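Local coordinates for serpin (Taeniopygia guttata, PDB 5HGC), which binds cortisol and, like many serpins, may inhibit serine proteases, at residues D213-E218 and S261-Q266. Numbering follows the deposited sequence.
Sequences DFYFDE and SDHLFQ. With HCY ((11alpha,14beta)-11,17,21-trihydroxypregn-4-ene-3,20-dione), chain B.
Tyr215 lays one face of its ring over the CB of His263, a CH-pi contact with that carbon 3.9 Å from the ring centroid. The two rings run side by side, nearly parallel, but are slid so far apart that they barely overlap; it is the methylene, not the imidazole, that lies over the tyrosine face. CG anti to the backbone N (chi1 177°) lays the ring beside His263, and a flat ring suits the place because its face takes that methylene. Tyr215 CB lies 3.8 Å from Leu264 CD2. An alanine in place of Tyr215 would probably loosen the packing on the His263-Leu264 link, since the ring face on His263 CB would be gone. Beyond Leu264, strand 265-283 starts just after helix 254-263 and pairs antiparallel with strand 211-217, itself paired with strand 222-228; in serpin nomenclature these would be the second strand of sheet C, helix H and the first strand of sheet B. Phe214 N reaches Phe265 O at 3.0 Å from above the carbonyl plane, while the return bond from Phe265 N to Phe214 O is straighter (155° at the hydrogen) and in plane. On this face the edge of Phe214 is turned toward the face of Phe265, CD1 to CZ 3.7 Å, and Arg267 adds a cation-pi contact to Phe214. On the other face Gln266, bent at chi2, sends NE2 to Asp213 OD1 in a weak 3.2 Å bond; the carboxylate's stronger partner is Arg226, salt-bridged to OD2. Arg226 also binds the cortisol, and Ser261 OG, in helix 254-263, shares a 3.0 Å hydrogen bond with steroid O2, either possibly the donor.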
loop_
_atom_site.group_PDB
_atom_site.type_symbol
_atom_site.label_atom_id
_atom_site.label_comp_id
_atom_site.label_asym_id
_atom_site.label_seq_id
_atom_site.Cartn_x
_atom_site.Cartn_y
_atom_site.Cartn_z
ATOM N N ASP A 213 -11.382 -17.593 -8.319
ATOM C CA ASP A 213 -12.420 -16.833 -7.686
ATOM C C ASP A 213 -12.811 -15.746 -8.641
ATOM O O ASP A 213 -11.955 -15.090 -9.257
ATOM C CB ASP A 213 -11.965 -16.309 -6.328
ATOM C CG ASP A 213 -11.891 -17.437 -5.259
ATOM O OD1 ASP A 213 -12.105 -18.637 -5.588
ATOM O OD2 ASP A 213 -11.606 -17.154 -4.075
ATOM N N PHE A 214 -14.119 -15.621 -8.821
ATOM C CA PHE A 214 -14.685 -14.728 -9.813
ATOM C C PHE A 214 -15.970 -14.113 -9.293
ATOM O O PHE A 214 -16.709 -14.759 -8.534
ATOM C CB PHE A 214 -14.960 -15.507 -11.086
ATOM C CG PHE A 214 -15.666 -14.711 -12.126
ATOM C CD1 PHE A 214 -17.099 -14.641 -12.150
ATOM C CD2 PHE A 214 -14.933 -14.009 -13.086
ATOM C CE1 PHE A 214 -17.759 -13.840 -13.087
ATOM C CE2 PHE A 214 -15.594 -13.229 -14.056
ATOM C CZ PHE A 214 -16.989 -13.135 -14.060
ATOM N N TYR A 215 -16.239 -12.873 -9.701
ATOM C CA TYR A 215 -17.526 -12.239 -9.451
ATOM C C TYR A 215 -17.691 -11.098 -10.396
ATOM O O TYR A 215 -16.718 -10.400 -10.644
ATOM C CB TYR A 215 -17.605 -11.706 -8.025
ATOM C CG TYR A 215 -18.903 -10.976 -7.724
ATOM C CD1 TYR A 215 -20.134 -11.661 -7.688
ATOM C CD2 TYR A 215 -18.907 -9.588 -7.497
ATOM C CE1 TYR A 215 -21.316 -10.987 -7.434
ATOM C CE2 TYR A 215 -20.089 -8.929 -7.247
ATOM C CZ TYR A 215 -21.280 -9.640 -7.212
ATOM O OH TYR A 215 -22.443 -8.972 -6.957
ATOM N N PHE A 216 -18.904 -10.913 -10.932
ATOM C CA PHE A 216 -19.241 -9.747 -11.750
ATOM C C PHE A 216 -20.201 -8.913 -10.934
ATOM O O PHE A 216 -21.185 -9.484 -10.518
ATOM C CB PHE A 216 -19.895 -10.211 -13.084
ATOM C CG PHE A 216 -20.200 -9.069 -14.057
ATOM C CD1 PHE A 216 -19.181 -8.513 -14.887
ATOM C CD2 PHE A 216 -21.500 -8.500 -14.140
ATOM C CE1 PHE A 216 -19.442 -7.424 -15.773
ATOM C CE2 PHE A 216 -21.751 -7.431 -15.019
ATOM C CZ PHE A 216 -20.723 -6.895 -15.834
ATOM N N ASP A 217 -19.961 -7.615 -10.640
ATOM C CA ASP A 217 -21.165 -6.769 -10.301
ATOM C C ASP A 217 -21.691 -5.906 -11.402
ATOM O O ASP A 217 -20.909 -5.199 -12.081
ATOM C CB ASP A 217 -21.155 -5.981 -8.970
ATOM C CG ASP A 217 -19.991 -5.121 -8.807
ATOM O OD1 ASP A 217 -19.153 -5.185 -9.714
ATOM O OD2 ASP A 217 -19.882 -4.427 -7.753
ATOM N N GLU A 218 -23.027 -5.959 -11.551
ATOM C CA GLU A 218 -23.701 -5.121 -12.547
ATOM C C GLU A 218 -23.658 -3.685 -12.087
ATOM O O GLU A 218 -23.227 -2.826 -12.861
ATOM C CB GLU A 218 -25.150 -5.540 -12.875
ATOM C CG GLU A 218 -25.301 -6.860 -13.607
ATOM C CD GLU A 218 -25.527 -8.010 -12.638
ATOM O OE1 GLU A 218 -25.045 -7.911 -11.481
ATOM O OE2 GLU A 218 -26.189 -9.009 -13.019
ATOM N N SER A 261 -15.978 -10.255 -1.848
ATOM C CA SER A 261 -15.434 -11.469 -1.312
ATOM C C SER A 261 -16.547 -12.409 -0.800
ATOM O O SER A 261 -16.359 -13.621 -0.829
ATOM C CB SER A 261 -14.381 -11.167 -0.259
ATOM O OG SER A 261 -14.953 -10.449 0.813
ATOM N N ASP A 262 -17.692 -11.857 -0.376
ATOM C CA ASP A 262 -18.845 -12.656 0.016
ATOM C C ASP A 262 -19.385 -13.459 -1.161
ATOM O O ASP A 262 -19.851 -14.577 -0.964
ATOM C CB ASP A 262 -19.973 -11.801 0.598
ATOM C CG ASP A 262 -19.680 -11.287 2.047
ATOM O OD1 ASP A 262 -18.824 -11.834 2.773
ATOM O OD2 ASP A 262 -20.339 -10.307 2.459
ATOM N N HIS A 263 -19.270 -12.902 -2.364
ATOM C CA HIS A 263 -19.832 -13.493 -3.569
ATOM C C HIS A 263 -18.880 -14.137 -4.591
ATOM O O HIS A 263 -19.323 -14.559 -5.655
ATOM C CB HIS A 263 -20.699 -12.444 -4.264
ATOM C CG HIS A 263 -21.878 -12.026 -3.451
ATOM N ND1 HIS A 263 -22.060 -10.732 -3.015
ATOM C CD2 HIS A 263 -22.911 -12.750 -2.950
ATOM C CE1 HIS A 263 -23.160 -10.673 -2.289
ATOM N NE2 HIS A 263 -23.684 -11.887 -2.220
ATOM N N LEU A 264 -17.587 -14.198 -4.311
ATOM C CA LEU A 264 -16.657 -14.898 -5.231
ATOM C C LEU A 264 -16.972 -16.372 -5.250
ATOM O O LEU A 264 -17.337 -16.930 -4.195
ATOM C CB LEU A 264 -15.197 -14.744 -4.798
ATOM C CG LEU A 264 -14.678 -13.330 -4.880
ATOM C CD1 LEU A 264 -13.445 -13.330 -4.002
ATOM C CD2 LEU A 264 -14.394 -12.890 -6.313
ATOM N N PHE A 265 -16.834 -16.994 -6.414
ATOM C CA PHE A 265 -17.015 -18.457 -6.573
ATOM C C PHE A 265 -15.997 -18.865 -7.575
ATOM O O PHE A 265 -15.699 -18.094 -8.497
ATOM C CB PHE A 265 -18.424 -18.822 -7.067
ATOM C CG PHE A 265 -18.850 -18.121 -8.373
ATOM C CD1 PHE A 265 -19.378 -16.766 -8.365
ATOM C CD2 PHE A 265 -18.786 -18.810 -9.634
ATOM C CE1 PHE A 265 -19.792 -16.133 -9.570
ATOM C CE2 PHE A 265 -19.197 -18.172 -10.829
ATOM C CZ PHE A 265 -19.693 -16.839 -10.798
ATOM N N GLN A 266 -15.437 -20.058 -7.388
ATOM C CA GLN A 266 -14.480 -20.644 -8.345
ATOM C C GLN A 266 -15.178 -20.912 -9.673
ATOM O O GLN A 266 -16.240 -21.514 -9.685
ATOM C CB GLN A 266 -13.881 -21.928 -7.787
ATOM C CG GLN A 266 -13.089 -21.729 -6.504
ATOM C CD GLN A 266 -11.650 -22.157 -6.603
ATOM O OE1 GLN A 266 -11.345 -23.317 -6.346
ATOM N NE2 GLN A 266 -10.745 -21.220 -6.946
HETATM C C1 HCY B . -14.320 -6.779 5.502
HETATM C C2 HCY B . -14.955 -5.598 6.231
HETATM C C3 HCY B . -13.916 -4.693 6.854
HETATM C C4 HCY B . -12.490 -4.796 6.464
HETATM C C5 HCY B . -12.156 -5.436 5.337
HETATM C C6 HCY B . -10.814 -5.149 4.700
HETATM C C7 HCY B . -10.108 -6.473 4.332
HETATM C C8 HCY B . -10.985 -7.545 3.675
HETATM C C9 HCY B . -12.277 -7.748 4.497
HETATM C C10 HCY B . -13.086 -6.442 4.669
HETATM C C12 HCY B . -12.295 -10.303 3.824
HETATM C C11 HCY B . -13.108 -9.020 4.104
HETATM C C13 HCY B . -11.036 -10.012 2.952
HETATM C C14 HCY B . -10.255 -8.868 3.604
HETATM C C15 HCY B . -8.864 -8.968 3.026
HETATM C C16 HCY B . -8.621 -10.454 2.802
HETATM C C17 HCY B . -9.991 -11.158 2.974
HETATM C C18 HCY B . -11.373 -9.700 1.465
HETATM C C19 HCY B . -13.538 -5.774 3.352
HETATM C C20 HCY B . -10.213 -12.275 1.971
HETATM C C21 HCY B . -10.999 -13.511 2.358
HETATM O O1 HCY B . -14.279 -3.833 7.632
HETATM O O2 HCY B . -13.777 -8.628 2.901
HETATM O O3 HCY B . -10.014 -11.852 4.242
HETATM O O4 HCY B . -9.765 -12.197 0.837
HETATM O O5 HCY B . -11.753 -13.803 1.183
#